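Local coordinates for A rubisco-like protein (Burkholderia fungorum, PDB 3NWR), which is of unestablished reaction but has the rubisco large-chain fold and probably carries out lyase or related enolate chemistry, at residues Ser74-Leu80 with Leu121-Gly126; Ile21-Pro27 with Thr85-Arg91. All blocks are in the same frame, centred on the assembly; numbering follows the deposited sequence.

Contact 1 (Ser74-Leu80 with Leu121-Gly126); sequences SLPNAWL and LGEVTG
Leu75 and Thr125 approach to 4.8 Å between their CA atoms and Trp79 and Gly122 to 5.5 Å, as the loop leading into helix 78-82 runs along a type I turn, Leu121 to Val124, and the bulged start of strand 126-133. Asn77 makes the hydrogen bonds of the contact. With CG anti to the backbone N (chi1 -179°), its amide reaches across and ND2 gives two: one to Val124 O at 2.9 Å, lying in the amide plane, the other to Gly122 O at 2.8 Å, more bent and tilted from that plane. Both approach their carbonyls from above the carbonyl plane. The other end of the amide turns back as the N-cap, OD1 accepting from Leu80 N at 2.9 Å in a nearly straight bond (170°). Gly122 O also lies 3.3 Å from Trp79 CE3, obliquely to the indole, and 3.3 Å from Leu80 CG. Leu80 CD1 meets the methyl CG2 of Thr125 at 3.6 Å, the two side chains crossing at about a right angle. Thr125 OG1 is taken by Glu22, as is Ser74 OG, while Arg293 of the second subunit donates to Val124 O and Pro76 O. One buried amide thus donates to two turn carbonyls, one shared with Arg293, and caps a helix, which fixes its rotation and ties helix 78-82 to the turn at the subunit interface.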
ATOM      1  N   SER A  74      21.042  -6.585  -4.508  1.00 20.26           N
ATOM      2  CA  SER A  74      19.848  -7.126  -3.865  1.00 20.75           C
ATOM      3  C   SER A  74      18.636  -7.119  -4.796  1.00 19.87           C
ATOM      4  O   SER A  74      17.769  -7.990  -4.695  1.00 23.23           O
ATOM      5  CB  SER A  74      19.526  -6.352  -2.588  1.00 19.24           C
ATOM      6  OG  SER A  74      20.563  -6.488  -1.627  1.00 20.57           O
ATOM      7  N   LEU A  75      18.576  -6.133  -5.686  1.00 18.07           N
ATOM      8  CA  LEU A  75      17.455  -5.983  -6.613  1.00 17.57           C
ATOM      9  C   LEU A  75      17.935  -5.823  -8.052  1.00 19.96           C
ATOM     10  O   LEU A  75      18.974  -5.208  -8.301  1.00 21.24           O
ATOM     11  CB  LEU A  75      16.617  -4.753  -6.253  1.00 17.95           C
ATOM     12  CG  LEU A  75      16.044  -4.640  -4.837  1.00 17.12           C
ATOM     13  CD1 LEU A  75      15.459  -3.240  -4.653  1.00 16.99           C
ATOM     14  CD2 LEU A  75      14.986  -5.709  -4.585  1.00 19.69           C
ATOM     15  N   PRO A  76      17.172  -6.368  -9.010  1.00 19.14           N
ATOM     16  CA  PRO A  76      17.447  -6.075 -10.421  1.00 18.27           C
ATOM     17  C   PRO A  76      17.328  -4.584 -10.699  1.00 20.53           C
ATOM     18  O   PRO A  76      16.587  -3.870 -10.015  1.00 20.50           O
ATOM     19  CB  PRO A  76      16.326  -6.813 -11.164  1.00 24.39           C
ATOM     20  CG  PRO A  76      15.822  -7.836 -10.208  1.00 26.25           C
ATOM     21  CD  PRO A  76      16.018  -7.267  -8.836  1.00 18.82           C
ATOM     22  N   ASN A  77      18.047  -4.116 -11.708  1.00 20.70           N
ATOM     23  CA  ASN A  77      17.977  -2.721 -12.087  1.00 17.31           C
ATOM     24  C   ASN A  77      18.391  -2.559 -13.540  1.00 19.88           C
ATOM     25  O   ASN A  77      19.558  -2.749 -13.871  1.00 21.30           O
ATOM     26  CB  ASN A  77      18.868  -1.881 -11.162  1.00 16.86           C
ATOM     27  CG  ASN A  77      18.809  -0.408 -11.488  1.00 17.52           C
ATOM     28  OD1 ASN A  77      18.768  -0.024 -12.654  1.00 17.92           O
ATOM     29  ND2 ASN A  77      18.789   0.431 -10.458  1.00 17.67           N
ATOM     30  N   ALA A  78      17.430  -2.219 -14.397  1.00 19.72           N
ATOM     31  CA  ALA A  78      17.668  -2.160 -15.839  1.00 20.64           C
ATOM     32  C   ALA A  78      18.573  -1.004 -16.257  1.00 26.32           C
ATOM     33  O   ALA A  78      19.348  -1.129 -17.206  1.00 27.05           O
ATOM     34  CB  ALA A  78      16.343  -2.098 -16.596  1.00 25.89           C
ATOM     35  N   TRP A  79      18.474   0.122 -15.560  1.00 20.72           N
ATOM     36  CA  TRP A  79      19.298   1.279 -15.877  1.00 21.50           C
ATOM     37  C   TRP A  79      20.764   0.973 -15.590  1.00 24.02           C
ATOM     38  O   TRP A  79      21.637   1.261 -16.410  1.00 24.41           O
ATOM     39  CB  TRP A  79      18.830   2.516 -15.099  1.00 22.39           C
ATOM     40  CG  TRP A  79      19.514   3.790 -15.512  1.00 24.64           C
ATOM     41  CD1 TRP A  79      19.202   4.580 -16.582  1.00 23.19           C
ATOM     42  CD2 TRP A  79      20.621   4.420 -14.857  1.00 24.46           C
ATOM     43  NE1 TRP A  79      20.050   5.663 -16.635  1.00 27.05           N
ATOM     44  CE2 TRP A  79      20.930   5.587 -15.587  1.00 27.56           C
ATOM     45  CE3 TRP A  79      21.380   4.110 -13.721  1.00 27.00           C
ATOM     46  CZ2 TRP A  79      21.967   6.445 -15.219  1.00 30.70           C
ATOM     47  CZ3 TRP A  79      22.411   4.965 -13.356  1.00 28.50           C
ATOM     48  CH2 TRP A  79      22.696   6.119 -14.104  1.00 28.93           C
ATOM     49  N   LEU A  80      21.033   0.368 -14.439  1.00 22.34           N
ATOM     50  CA  LEU A  80      22.408   0.050 -14.078  1.00 22.50           C
ATOM     51  C   LEU A  80      23.005  -1.005 -15.002  1.00 32.91           C
ATOM     52  O   LEU A  80      24.179  -0.926 -15.361  1.00 34.19           O
ATOM     53  CB  LEU A  80      22.507  -0.388 -12.615  1.00 22.83           C
ATOM     54  CG  LEU A  80      22.369   0.751 -11.603  1.00 20.78           C
ATOM     55  CD1 LEU A  80      22.270   0.204 -10.185  1.00 19.66           C
ATOM     56  CD2 LEU A  80      23.543   1.719 -11.723  1.00 20.37           C
ATOM     57  N   LEU A 121      14.398   4.398  -8.044  1.00 15.19           N
ATOM     58  CA  LEU A 121      15.554   5.131  -8.569  1.00 15.91           C
ATOM     59  C   LEU A 121      16.499   4.228  -9.343  1.00 15.39           C
ATOM     60  O   LEU A 121      16.844   3.141  -8.890  1.00 15.63           O
ATOM     61  CB  LEU A 121      16.316   5.831  -7.438  1.00 17.62           C
ATOM     62  CG  LEU A 121      15.580   6.949  -6.695  1.00 19.81           C
ATOM     63  CD1 LEU A 121      16.441   7.452  -5.563  1.00 22.63           C
ATOM     64  CD2 LEU A 121      15.233   8.091  -7.624  1.00 25.11           C
ATOM     65  N   GLY A 122      16.927   4.701 -10.511  1.00 16.67           N
ATOM     66  CA  GLY A 122      17.860   3.944 -11.324  1.00 16.30           C
ATOM     67  C   GLY A 122      19.205   3.778 -10.646  1.00 16.06           C
ATOM     68  O   GLY A 122      19.965   2.867 -10.975  1.00 16.36           O
ATOM     69  N   GLU A 123      19.490   4.651  -9.682  1.00 16.90           N
ATOM     70  CA  GLU A 123      20.770   4.619  -8.974  1.00 17.15           C
ATOM     71  C   GLU A 123      20.902   3.473  -7.975  1.00 18.78           C
ATOM     72  O   GLU A 123      22.012   3.112  -7.588  1.00 19.63           O
ATOM     73  CB  GLU A 123      21.015   5.940  -8.237  1.00 18.07           C
ATOM     74  CG  GLU A 123      21.325   7.115  -9.132  1.00 19.32           C
ATOM     75  CD  GLU A 123      20.083   7.830  -9.619  1.00 21.11           C
ATOM     76  OE1 GLU A 123      18.958   7.346  -9.359  1.00 20.20           O
ATOM     77  OE2 GLU A 123      20.232   8.884 -10.278  1.00 23.73           O
ATOM     78  N   VAL A 124      19.777   2.905  -7.541  1.00 15.04           N
ATOM     79  CA  VAL A 124      19.813   1.987  -6.402  1.00 15.36           C
ATOM     80  C   VAL A 124      19.475   0.528  -6.708  1.00 15.75           C
ATOM     81  O   VAL A 124      18.652   0.230  -7.578  1.00 16.89           O
ATOM     82  CB  VAL A 124      18.898   2.472  -5.253  1.00 16.19           C
ATOM     83  CG1 VAL A 124      19.270   3.898  -4.845  1.00 16.55           C
ATOM     84  CG2 VAL A 124      17.428   2.382  -5.658  1.00 15.62           C
ATOM     85  N   THR A 125      20.121  -0.365  -5.970  1.00 14.88           N
ATOM     86  CA  THR A 125      19.792  -1.784  -6.002  1.00 16.57           C
ATOM     87  C   THR A 125      19.206  -2.218  -4.658  1.00 16.95           C
ATOM     88  O   THR A 125      19.041  -3.407  -4.387  1.00 17.16           O
ATOM     89  CB  THR A 125      21.024  -2.644  -6.368  1.00 16.89           C
ATOM     90  OG1 THR A 125      22.116  -2.342  -5.482  1.00 17.47           O
ATOM     91  CG2 THR A 125      21.435  -2.360  -7.804  1.00 16.68           C
ATOM     92  N   GLY A 126      18.892  -1.231  -3.824  1.00 15.96           N
ATOM     93  CA  GLY A 126      18.254  -1.449  -2.538  1.00 16.59           C
ATOM     94  C   GLY A 126      17.880  -0.102  -1.931  1.00 16.75           C
ATOM     95  O   GLY A 126      18.662   0.848  -1.988  1.00 15.31           O
TER

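Contact 2 (Ile21-Pro27 with Thr85-Arg91). With SO4 (sulfate ion), chain D.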
ATOM      1  N   ILE A  21      20.368   2.264   2.042  1.00 15.37           N
ATOM      2  CA  ILE A  21      20.422   2.229   0.591  1.00 14.83           C
ATOM      3  C   ILE A  21      21.554   1.336   0.108  1.00 16.39           C
ATOM      4  O   ILE A  21      22.499   1.055   0.847  1.00 15.89           O
ATOM      5  CB  ILE A  21      20.562   3.630  -0.035  1.00 16.50           C
ATOM      6  CG1 ILE A  21      21.910   4.262   0.336  1.00 18.15           C
ATOM      7  CG2 ILE A  21      19.397   4.508   0.393  1.00 19.55           C
ATOM      8  CD1 ILE A  21      22.238   5.503  -0.496  1.00 21.48           C
ATOM      9  N   GLU A  22      21.414   0.854  -1.119  1.00 15.49           N
ATOM     10  CA  GLU A  22      22.425   0.013  -1.742  1.00 15.14           C
ATOM     11  C   GLU A  22      22.605   0.494  -3.171  1.00 15.04           C
ATOM     12  O   GLU A  22      21.631   0.720  -3.888  1.00 16.51           O
ATOM     13  CB  GLU A  22      21.976  -1.444  -1.728  1.00 16.76           C
ATOM     14  CG  GLU A  22      22.982  -2.430  -2.313  1.00 18.34           C
ATOM     15  CD  GLU A  22      22.380  -3.815  -2.459  1.00 18.49           C
ATOM     16  OE1 GLU A  22      22.039  -4.423  -1.416  1.00 21.41           O
ATOM     17  OE2 GLU A  22      22.230  -4.270  -3.611  1.00 17.66           O
ATOM     18  N   THR A  23      23.859   0.658  -3.590  1.00 15.94           N
ATOM     19  CA  THR A  23      24.148   1.215  -4.905  1.00 16.14           C
ATOM     20  C   THR A  23      25.597   0.911  -5.270  1.00 17.45           C
ATOM     21  O   THR A  23      26.460   0.885  -4.395  1.00 18.65           O
ATOM     22  CB  THR A  23      23.930   2.751  -4.927  1.00 17.06           C
ATOM     23  OG1 THR A  23      24.268   3.276  -6.216  1.00 16.95           O
ATOM     24  CG2 THR A  23      24.779   3.444  -3.845  1.00 19.85           C
ATOM     25  N   PRO A  24      25.863   0.658  -6.561  1.00 16.81           N
ATOM     26  CA  PRO A  24      27.262   0.489  -6.962  1.00 20.14           C
ATOM     27  C   PRO A  24      27.912   1.853  -7.161  1.00 22.42           C
ATOM     28  O   PRO A  24      29.129   1.936  -7.359  1.00 23.50           O
ATOM     29  CB  PRO A  24      27.145  -0.237  -8.296  1.00 20.94           C
ATOM     30  CG  PRO A  24      25.868   0.272  -8.881  1.00 20.29           C
ATOM     31  CD  PRO A  24      24.938   0.502  -7.698  1.00 18.13           C
ATOM     32  N   LEU A  25      27.103   2.910  -7.114  1.00 19.46           N
ATOM     33  CA  LEU A  25      27.593   4.272  -7.272  1.00 18.61           C
ATOM     34  C   LEU A  25      28.009   4.841  -5.915  1.00 17.52           C
ATOM     35  O   LEU A  25      28.031   4.126  -4.911  1.00 18.95           O
ATOM     36  CB  LEU A  25      26.524   5.154  -7.937  1.00 21.09           C
ATOM     37  CG  LEU A  25      25.861   4.564  -9.188  1.00 20.26           C
ATOM     38  CD1 LEU A  25      24.805   5.511  -9.744  1.00 21.62           C
ATOM     39  CD2 LEU A  25      26.895   4.216 -10.259  1.00 23.23           C
ATOM     40  N   ASP A  26      28.346   6.126  -5.884  1.00 21.20           N
ATOM     41  CA  ASP A  26      28.731   6.784  -4.639  1.00 18.78           C
ATOM     42  C   ASP A  26      27.518   6.998  -3.734  1.00 20.18           C
ATOM     43  O   ASP A  26      26.586   7.702  -4.118  1.00 19.83           O
ATOM     44  CB  ASP A  26      29.369   8.139  -4.943  1.00 22.35           C
ATOM     45  CG  ASP A  26      29.782   8.874  -3.690  1.00 28.61           C
ATOM     46  OD1 ASP A  26      30.737   8.415  -3.032  1.00 31.77           O
ATOM     47  OD2 ASP A  26      29.150   9.904  -3.363  1.00 28.65           O
ATOM     48  N   PRO A  27      27.523   6.390  -2.536  1.00 18.90           N
ATOM     49  CA  PRO A  27      26.356   6.520  -1.646  1.00 18.32           C
ATOM     50  C   PRO A  27      25.969   7.965  -1.339  1.00 18.75           C
ATOM     51  O   PRO A  27      24.779   8.278  -1.323  1.00 17.26           O
ATOM     52  CB  PRO A  27      26.801   5.799  -0.374  1.00 18.90           C
ATOM     53  CG  PRO A  27      27.753   4.737  -0.879  1.00 20.60           C
ATOM     54  CD  PRO A  27      28.491   5.398  -2.031  1.00 20.18           C
ATOM     55  N   THR A  85      27.441  -1.151 -15.057  1.00 38.50           N
ATOM     56  CA  THR A  85      28.084  -0.610 -13.867  1.00 36.42           C
ATOM     57  C   THR A  85      28.617  -1.766 -13.026  1.00 32.14           C
ATOM     58  O   THR A  85      27.872  -2.689 -12.693  1.00 35.67           O
ATOM     59  CB  THR A  85      27.106   0.243 -13.032  1.00 34.31           C
ATOM     60  OG1 THR A  85      26.400   1.145 -13.895  1.00 32.80           O
ATOM     61  CG2 THR A  85      27.856   1.043 -11.982  1.00 29.37           C
ATOM     62  N   PRO A  86      29.916  -1.735 -12.696  1.00 33.26           N
ATOM     63  CA  PRO A  86      30.522  -2.833 -11.940  1.00 34.97           C
ATOM     64  C   PRO A  86      30.200  -2.753 -10.453  1.00 33.97           C
ATOM     65  O   PRO A  86      29.909  -1.670  -9.939  1.00 32.50           O
ATOM     66  CB  PRO A  86      32.018  -2.608 -12.155  1.00 36.57           C
ATOM     67  CG  PRO A  86      32.143  -1.128 -12.283  1.00 36.89           C
ATOM     68  CD  PRO A  86      30.878  -0.650 -12.962  1.00 37.40           C
ATOM     69  N   GLY A  87      30.251  -3.894  -9.776  1.00 29.63           N
ATOM     70  CA  GLY A  87      30.134  -3.920  -8.330  1.00 27.73           C
ATOM     71  C   GLY A  87      31.405  -3.358  -7.725  1.00 29.87           C
ATOM     72  O   GLY A  87      32.260  -2.840  -8.449  1.00 31.50           O
ATOM     73  N   PRO A  88      31.549  -3.457  -6.397  1.00 28.42           N
ATOM     74  CA  PRO A  88      30.592  -4.077  -5.475  1.00 28.10           C
ATOM     75  C   PRO A  88      29.368  -3.189  -5.275  1.00 24.71           C
ATOM     76  O   PRO A  88      29.338  -2.057  -5.755  1.00 24.78           O
ATOM     77  CB  PRO A  88      31.375  -4.162  -4.156  1.00 30.60           C
ATOM     78  CG  PRO A  88      32.802  -3.853  -4.506  1.00 37.36           C
ATOM     79  CD  PRO A  88      32.746  -2.968  -5.696  1.00 33.38           C
ATOM     80  N   TRP A  89      28.372  -3.709  -4.571  1.00 24.05           N
ATOM     81  CA  TRP A  89      27.159  -2.944  -4.311  1.00 21.91           C
ATOM     82  C   TRP A  89      27.199  -2.365  -2.911  1.00 18.93           C
ATOM     83  O   TRP A  89      26.913  -3.039  -1.919  1.00 21.22           O
ATOM     84  CB  TRP A  89      25.919  -3.796  -4.598  1.00 21.29           C
ATOM     85  CG  TRP A  89      25.802  -3.986  -6.062  1.00 20.75           C
ATOM     86  CD1 TRP A  89      25.072  -3.231  -6.931  1.00 19.70           C
ATOM     87  CD2 TRP A  89      26.514  -4.940  -6.856  1.00 24.16           C
ATOM     88  NE1 TRP A  89      25.262  -3.673  -8.217  1.00 23.22           N
ATOM     89  CE2 TRP A  89      26.140  -4.726  -8.197  1.00 24.41           C
ATOM     90  CE3 TRP A  89      27.418  -5.967  -6.560  1.00 26.02           C
ATOM     91  CZ2 TRP A  89      26.635  -5.500  -9.243  1.00 26.78           C
ATOM     92  CZ3 TRP A  89      27.910  -6.736  -7.604  1.00 28.13           C
ATOM     93  CH2 TRP A  89      27.517  -6.496  -8.925  1.00 24.17           C
ATOM     94  N   ARG A  90      27.615  -1.108  -2.847  1.00 18.41           N
ATOM     95  CA  ARG A  90      27.862  -0.446  -1.589  1.00 17.94           C
ATOM     96  C   ARG A  90      26.573  -0.235  -0.805  1.00 17.74           C
ATOM     97  O   ARG A  90      25.502  -0.064  -1.385  1.00 19.54           O
ATOM     98  CB  ARG A  90      28.593   0.874  -1.834  1.00 19.92           C
ATOM     99  CG  ARG A  90      29.887   0.680  -2.633  1.00 22.78           C
ATOM    100  CD  ARG A  90      30.447   1.996  -3.160  1.00 23.16           C
ATOM    101  NE  ARG A  90      30.899   2.855  -2.074  1.00 22.82           N
ATOM    102  CZ  ARG A  90      31.503   4.026  -2.252  1.00 23.37           C
ATOM    103  NH1 ARG A  90      31.720   4.484  -3.478  1.00 23.75           N
ATOM    104  NH2 ARG A  90      31.877   4.741  -1.202  1.00 22.91           N
ATOM    105  N   ARG A  91      26.688  -0.253   0.514  1.00 18.57           N
ATOM    106  CA  ARG A  91      25.537  -0.059   1.379  1.00 18.30           C
ATOM    107  C   ARG A  91      25.794   1.081   2.343  1.00 19.98           C
ATOM    108  O   ARG A  91      26.919   1.280   2.800  1.00 17.96           O
ATOM    109  CB  ARG A  91      25.220  -1.347   2.137  1.00 19.10           C
ATOM    110  CG  ARG A  91      24.662  -2.442   1.232  1.00 22.05           C
ATOM    111  CD  ARG A  91      24.647  -3.797   1.912  1.00 27.04           C
ATOM    112  NE  ARG A  91      23.753  -3.835   3.062  1.00 31.18           N
ATOM    113  CZ  ARG A  91      24.160  -3.879   4.328  1.00 29.91           C
ATOM    114  NH1 ARG A  91      25.455  -3.885   4.617  1.00 29.64           N
ATOM    115  NH2 ARG A  91      23.272  -3.911   5.309  1.00 28.53           N
TER
HETATM  116  S   SO4 D 435      29.255   7.978  -9.029  0.49 36.58           S
HETATM  117  O1  SO4 D 435      28.608   8.077 -10.335  0.74 40.88           O
HETATM  118  O2  SO4 D 435      29.870   6.662  -8.886  0.60 36.53           O
HETATM  119  O3  SO4 D 435      28.274   8.180  -7.973  0.72 31.79           O
HETATM  120  O4  SO4 D 435      30.283   9.012  -8.930  0.46 47.87           O
HETATM  121  O   HOH W   1      31.257   3.399  -6.290  1.00 27.56           O
HETATM  122  O   HOH W   2      30.904  -0.080  -7.010  1.00 33.22           O
HETATM  123  O   HOH W   3      33.301   7.191  -1.026  1.00 34.13           O
HETATM  124  O   HOH W   4      32.715   6.941  -4.518  1.00 37.40           O
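Strand segments 21-23 and 89-91 run antiparallel, their axes coming within 4.5 Å at 156° between directions, with Thr23 and Arg90 a hydrogen-bonded pair and Glu22 and Arg91 a non-hydrogen-bonded one. Thr23 N donates to Arg90 O at 2.8 Å; the return bond from Arg90 N to Thr23 O is weak. Thr23 OG1, itself bonded to Glu123 O, accepts from Leu25 N in an ST turn. Past the ladder, Pro24 CD lies 3.8 Å from Trp89 CD1, and Pro24 CG meets the methyl CG2 of Thr85, which also touches Leu25 CD2. On the Glu22 side of the sheet, Glu22 CG lies 3.9 Å from Arg91 CG, and the carboxylate runs on past Trp89 CB to Ser74 and Thr125. On the opposite side, Arg90 bends at chi3 (67°), bringing its guanidinium across Pro27: Pro27 CD sits over the centre of one face, 3.3 Å from Arg90 CZ. Of three waters in plane at its edge, one links NH1 to Pro24 O and another NH1 to Asp26 OD1. Arg90 NH2 forms a salt bridge with Glu66 of strand 60-70. Asp26 OD1 stays 4.1 Å from Arg90 NH1, well out of the guanidinium plane, and OD2 caps Arg29 N. A sulfate, probably from the crystallisation liquor, accepts from Asp26 N. Water therefore mediates between Asp26 and Arg90, whose charges probably still attract, where strand 14-23 of the N-terminal domain's antiparallel sheet gives way to helix 27-37.

Overall arrangement
From the N terminus, strand 14-23 ends at residues 21-27, whose partner, residues 85-91, comes 58 residues later; contact 2 closes a loop that includes helix 27-37 and strand 60-70. Before it closes, the chain passes residues 74-80, whose partner in contact 1, residues 121-126, comes 41 residues later. The segments alternate, so the two loops cross, and helix 78-82 is followed, after a short loop, by strand 89-99. With centres 9 Å apart, they meet at the end of strand 14-23, which lies between strands 89-99 and 126-133 in the four-stranded antiparallel sheet of the rubisco N-terminal domain. Glu22 (to Ser74 and Thr125) and Thr23 (to Glu123 O) join them.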